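Local coordinates for 4-alpha-glucanotransferase (Corynebacterium glutamicum, PDB 5B68), which is a 4-alpha-glucanotransferase of the amylomaltase kind, an enzyme that pairs an N-terminal beta-sandwich region with a TIM-barrel catalytic domain, at residues 549-555 with 641-647; 604-610 with 635-639. The contacts are given in a common frame with arbitrary orientation. Residue numbers count along the deposited sequence, not the author numbering.

Contact 1: residues 549-555 with 641-647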
loop_
_atom_site.group_PDB
_atom_site.type_symbol
_atom_site.label_atom_id
_atom_site.label_comp_id
_atom_site.label_asym_id
_atom_site.label_seq_id
_atom_site.Cartn_x
_atom_site.Cartn_y
_atom_site.Cartn_z
ATOM N N TYR A 549 2.746 21.965 12.539
ATOM C CA TYR A 549 2.340 20.840 11.728
ATOM C C TYR A 549 2.866 21.141 10.310
ATOM O O TYR A 549 2.767 22.286 9.787
ATOM C CB TYR A 549 0.811 20.539 11.825
ATOM C CG TYR A 549 0.388 19.686 12.979
ATOM C CD1 TYR A 549 0.379 20.191 14.280
ATOM C CD2 TYR A 549 0.104 18.356 12.816
ATOM C CE1 TYR A 549 0.046 19.391 15.319
ATOM C CE2 TYR A 549 -0.267 17.562 13.854
ATOM C CZ TYR A 549 -0.278 18.079 15.119
ATOM O OH TYR A 549 -0.579 17.274 16.174
ATOM N N ARG A 550 3.512 20.115 9.726
ATOM C CA ARG A 550 4.098 20.174 8.389
ATOM C C ARG A 550 3.001 20.451 7.367
ATOM O O ARG A 550 1.960 19.774 7.368
ATOM C CB ARG A 550 4.652 18.792 7.997
ATOM C CG ARG A 550 6.101 18.521 8.221
ATOM C CD ARG A 550 6.453 17.200 7.492
ATOM N NE ARG A 550 6.648 17.440 6.048
ATOM C CZ ARG A 550 6.697 16.492 5.096
ATOM N NH1 ARG A 550 6.532 15.192 5.388
ATOM N NH2 ARG A 550 6.902 16.847 3.836
ATOM N N PRO A 551 3.229 21.362 6.458
ATOM C CA PRO A 551 2.272 21.595 5.425
ATOM C C PRO A 551 2.125 20.442 4.407
ATOM O O PRO A 551 1.007 20.150 3.999
ATOM C CB PRO A 551 2.797 22.824 4.707
ATOM C CG PRO A 551 3.599 23.495 5.762
ATOM C CD PRO A 551 4.271 22.391 6.468
ATOM N N LEU A 552 3.223 19.850 3.991
ATOM C CA LEU A 552 3.127 18.826 2.936
ATOM C C LEU A 552 2.865 17.496 3.621
ATOM O O LEU A 552 3.746 16.662 3.737
ATOM C CB LEU A 552 4.354 18.797 2.035
ATOM C CG LEU A 552 4.220 17.954 0.772
ATOM C CD1 LEU A 552 3.195 18.512 -0.182
ATOM C CD2 LEU A 552 5.635 17.794 0.148
ATOM N N ALA A 553 1.639 17.334 4.064
ATOM C CA ALA A 553 1.224 16.219 4.899
ATOM C C ALA A 553 -0.285 16.002 4.888
ATOM O O ALA A 553 -1.048 16.925 4.680
ATOM C CB ALA A 553 1.678 16.402 6.338
ATOM N N LEU A 554 -0.653 14.762 5.155
ATOM C CA LEU A 554 -1.956 14.391 5.629
ATOM C C LEU A 554 -1.933 14.351 7.171
ATOM O O LEU A 554 -1.185 13.561 7.788
ATOM C CB LEU A 554 -2.337 12.995 5.141
ATOM C CG LEU A 554 -3.705 12.479 5.674
ATOM C CD1 LEU A 554 -4.746 13.239 4.920
ATOM C CD2 LEU A 554 -3.767 11.014 5.387
ATOM N N THR A 555 -2.770 15.175 7.788
ATOM C CA THR A 555 -2.871 15.200 9.260
ATOM C C THR A 555 -4.204 14.616 9.755
ATOM O O THR A 555 -5.300 14.973 9.256
ATOM C CB THR A 555 -2.653 16.639 9.771
ATOM O OG1 THR A 555 -1.330 17.030 9.421
ATOM C CG2 THR A 555 -2.751 16.676 11.292
ATOM N N THR A 641 -4.627 23.543 11.222
ATOM C CA THR A 641 -3.203 23.405 10.935
ATOM C C THR A 641 -2.906 23.828 9.491
ATOM O O THR A 641 -3.802 23.883 8.678
ATOM C CB THR A 641 -2.690 21.963 11.088
ATOM O OG1 THR A 641 -3.346 21.089 10.125
ATOM C CG2 THR A 641 -2.856 21.459 12.463
ATOM N N PRO A 642 -1.640 24.110 9.165
ATOM C CA PRO A 642 -1.363 24.393 7.758
ATOM C C PRO A 642 -1.262 23.158 6.852
ATOM O O PRO A 642 -0.917 23.313 5.693
ATOM C CB PRO A 642 0.038 25.032 7.774
ATOM C CG PRO A 642 0.594 24.719 9.094
ATOM C CD PRO A 642 -0.487 24.386 10.040
ATOM N N SER A 643 -1.561 21.973 7.364
ATOM C CA SER A 643 -1.532 20.761 6.557
ATOM C C SER A 643 -2.357 20.821 5.300
ATOM O O SER A 643 -3.531 21.191 5.345
ATOM C CB SER A 643 -2.002 19.586 7.392
ATOM O OG SER A 643 -1.057 19.278 8.425
ATOM N N ALA A 644 -1.752 20.429 4.162
ATOM C CA ALA A 644 -2.435 20.383 2.882
ATOM C C ALA A 644 -3.718 19.553 2.956
ATOM O O ALA A 644 -4.737 19.941 2.390
ATOM C CB ALA A 644 -1.529 19.798 1.843
ATOM N N LEU A 645 -3.675 18.440 3.651
ATOM C CA LEU A 645 -4.833 17.614 3.791
ATOM C C LEU A 645 -5.013 17.161 5.225
ATOM O O LEU A 645 -4.052 16.818 5.919
ATOM C CB LEU A 645 -4.751 16.383 2.899
ATOM C CG LEU A 645 -4.704 16.635 1.403
ATOM C CD1 LEU A 645 -4.404 15.283 0.708
ATOM C CD2 LEU A 645 -5.970 17.224 0.829
ATOM N N THR A 646 -6.276 17.118 5.656
ATOM C CA THR A 646 -6.644 16.575 6.991
ATOM C C THR A 646 -7.658 15.474 6.810
ATOM O O THR A 646 -8.372 15.475 5.838
ATOM C CB THR A 646 -7.233 17.666 7.900
ATOM O OG1 THR A 646 -8.304 18.282 7.205
ATOM C CG2 THR A 646 -6.212 18.637 8.217
ATOM N N CYS A 647 -7.767 14.567 7.760
ATOM C CA CYS A 647 -8.613 13.424 7.599
ATOM C C CYS A 647 -9.334 13.186 8.880
ATOM O O CYS A 647 -8.683 13.166 9.943
ATOM C CB CYS A 647 -7.812 12.146 7.211
ATOM S SG CYS A 647 -8.970 10.841 6.689
#
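Strands 553-555 and 645-647 run side by side in the parallel sheet of the TIM barrel, with Leu-554 opposite Leu-645 and Thr-555 opposite Thr-646. The bonding follows the parallel pattern, in which Thr-555 bonds residues on both sides of its partner. Thr-555 N donates to Leu-645 O (2.8 Å), and Thr-555 O accepts from Cys-647 N (2.9 Å). One step earlier, Leu-645 N donates to Ala-553 O (3.2 Å). Ahead of the strands, in the loops leading in, Ala-644 N donates to Pro-551 O (2.8 Å). The same Pro-551 O also accepts a weak bond from Ala-553 N, across the inverse gamma turn centred on Leu-552. Leu-554 N and O point away from strand 645-649; its backbone bonds Gly-528 and Ser-530 of strand 528-531. The backbone of Thr-646 bonds Arg-177 of strand 177-182, on the other flank of strand 645-649, and Thr-646 OG1 makes a weak bond to Arg-177 O.

The hydroxyls Thr-555 OG1 and Ser-643 OG lie only 2.5 Å apart, in a very short hydrogen bond in which either may donate. Thr-641 OG1 bonds Val-638 O. Leu-554 CD1 rests on Leu-645 CB (3.7 Å), and Thr-641 CG2 touches Tyr-549 CG (3.7 Å). With most of these residues buried, backbone bonds fix the register, and the hydroxyl pair ties the loop before strand 645-649 to Thr-555 within strand 553-556.

Contact 2: residues 604-610 with 635-639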
loop_
_atom_site.group_PDB
_atom_site.type_symbol
_atom_site.label_atom_id
_atom_site.label_comp_id
_atom_site.label_asym_id
_atom_site.label_seq_id
_atom_site.Cartn_x
_atom_site.Cartn_y
_atom_site.Cartn_z
ATOM N N VAL A 604 -2.447 22.457 24.475
ATOM C CA VAL A 604 -1.944 23.033 23.208
ATOM C C VAL A 604 -3.093 23.435 22.305
ATOM O O VAL A 604 -3.017 24.434 21.611
ATOM C CB VAL A 604 -0.909 22.070 22.537
ATOM C CG1 VAL A 604 -0.861 22.218 21.054
ATOM C CG2 VAL A 604 0.475 22.285 23.177
ATOM N N ALA A 605 -4.146 22.610 22.299
ATOM C CA ALA A 605 -5.370 22.916 21.518
ATOM C C ALA A 605 -6.024 24.232 21.980
ATOM O O ALA A 605 -6.410 25.090 21.171
ATOM C CB ALA A 605 -6.344 21.741 21.602
ATOM N N ALA A 606 -6.033 24.414 23.282
ATOM C CA ALA A 606 -6.537 25.643 23.864
ATOM C C ALA A 606 -5.686 26.847 23.526
ATOM O O ALA A 606 -6.246 27.921 23.356
ATOM C CB ALA A 606 -6.734 25.468 25.382
ATOM N N SER A 607 -4.351 26.723 23.398
ATOM C CA SER A 607 -3.532 27.849 22.938
ATOM C C SER A 607 -3.836 28.245 21.530
ATOM O O SER A 607 -3.606 29.378 21.099
ATOM C CB SER A 607 -2.036 27.496 23.024
ATOM O OG SER A 607 -1.701 27.324 24.388
ATOM N N ALA A 608 -4.371 27.287 20.782
ATOM C CA ALA A 608 -4.825 27.558 19.413
ATOM C C ALA A 608 -6.319 27.964 19.356
ATOM O O ALA A 608 -6.849 28.077 18.282
ATOM C CB ALA A 608 -4.587 26.314 18.561
ATOM N N ASN A 609 -6.947 28.209 20.500
ATOM C CA ASN A 609 -8.373 28.586 20.575
ATOM C C ASN A 609 -9.344 27.473 20.163
ATOM O O ASN A 609 -10.516 27.726 19.954
ATOM C CB ASN A 609 -8.615 29.940 19.890
ATOM C CG ASN A 609 -7.868 31.081 20.630
ATOM O OD1 ASN A 609 -7.831 31.097 21.833
ATOM N ND2 ASN A 609 -7.280 31.983 19.908
ATOM N N ALA A 610 -8.845 26.233 20.035
ATOM C CA ALA A 610 -9.724 25.112 19.587
ATOM C C ALA A 610 -10.595 24.594 20.720
ATOM O O ALA A 610 -11.612 23.948 20.516
ATOM C CB ALA A 610 -8.864 23.972 19.018
ATOM N N HIS A 635 -10.759 18.156 16.496
ATOM C CA HIS A 635 -10.951 18.254 15.071
ATOM C C HIS A 635 -10.735 19.660 14.545
ATOM O O HIS A 635 -10.150 19.871 13.489
ATOM C CB HIS A 635 -12.306 17.681 14.674
ATOM C CG HIS A 635 -12.347 16.193 14.753
ATOM N ND1 HIS A 635 -12.048 15.387 13.663
ATOM C CD2 HIS A 635 -12.509 15.358 15.801
ATOM C CE1 HIS A 635 -12.097 14.122 14.028
ATOM N NE2 HIS A 635 -12.399 14.072 15.314
ATOM N N THR A 636 -11.187 20.647 15.313
ATOM C CA THR A 636 -10.895 22.033 14.994
ATOM C C THR A 636 -9.381 22.327 14.971
ATOM O O THR A 636 -8.866 23.099 14.060
ATOM C CB THR A 636 -11.628 22.988 16.017
ATOM O OG1 THR A 636 -13.053 22.824 15.859
ATOM C CG2 THR A 636 -11.290 24.369 15.706
ATOM N N PHE A 637 -8.705 21.830 15.982
ATOM C CA PHE A 637 -7.242 21.991 16.125
ATOM C C PHE A 637 -6.527 21.468 14.849
ATOM O O PHE A 637 -5.787 22.168 14.239
ATOM C CB PHE A 637 -6.777 21.234 17.340
ATOM C CG PHE A 637 -5.292 21.263 17.545
ATOM C CD1 PHE A 637 -4.654 22.414 17.951
ATOM C CD2 PHE A 637 -4.508 20.133 17.291
ATOM C CE1 PHE A 637 -3.281 22.482 18.124
ATOM C CE2 PHE A 637 -3.118 20.208 17.461
ATOM C CZ PHE A 637 -2.505 21.366 17.901
ATOM N N VAL A 638 -6.927 20.276 14.417
ATOM C CA VAL A 638 -6.362 19.657 13.179
ATOM C C VAL A 638 -6.762 20.438 11.938
ATOM O O VAL A 638 -5.903 20.737 11.103
ATOM C CB VAL A 638 -6.802 18.202 13.117
ATOM C CG1 VAL A 638 -6.722 17.638 11.705
ATOM C CG2 VAL A 638 -5.967 17.395 14.089
ATOM N N ALA A 639 -8.032 20.861 11.869
ATOM C CA ALA A 639 -8.550 21.552 10.674
ATOM C C ALA A 639 -7.792 22.861 10.395
ATOM O O ALA A 639 -7.634 23.269 9.232
ATOM C CB ALA A 639 -10.080 21.827 10.800
#
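A Schellman motif ends helix 587-607, and the turn it makes packs against the last turn of helix 627-639. Asn-609 is the C-prime residue, with positive phi. Asn-609 N bonds Ala-606 O (3.0 Å), and Ala-610 N bonds Ala-605 O (2.9 Å). The reversal brings Ala-610 back toward the second helix, so its CB lies 3.7 Å from Phe-637 N and 3.8 Å from Phe-637 CB. The same methyl meets Thr-636, with Ala-610 CB and Thr-636 CG2 4.1 Å apart.

Phe-637 is the centre of the contact. Its t rotamer carries the ring to the end of the first helix. Ala-608 CB sits at the ring edge, 3.9 Å from Phe-637 CD1. Ala-605 CA is 3.7 Å from the same Phe-637 CD1. Val-604 CG1 reaches Phe-637 CZ at 3.7 Å. Leu-532 also touches the Phe-637 side chain.

The Thr-636 hydroxyl turns to its own helix and bonds Glu-632 O. Small alanine side chains let the backbones come close, with the CA atoms of Ala-610 and Phe-637 5.3 Å apart. Van der Waals contacts alone join the segments: Val-604, Ala-605 and Ala-608 around the Phe-637 ring, Ala-610 on Phe-637 N and CB and on Thr-636.

The centres of the two contacts are 14 Å apart. Both segments of contact 2 fall between those of contact 1 along the chain: strand 553-556 comes first, then helix 587-607, helix 627-639 and strand 645-649. The mainly helical connection leaves one barrel strand and returns as its parallel neighbour, a beta-alpha-beta crossover. Helix 627-639 leads through a short loop into strand 645-649 and packs back on the pair. Val-638 O lies 3.6 Å from Thr-646 CG2, and Tyr-549 CE1 is 3.9 Å from Phe-637 CE2. Helix 627-639 is thus the link: it packs on contact 1 and meets the end of helix 587-607 mainly through Phe-637.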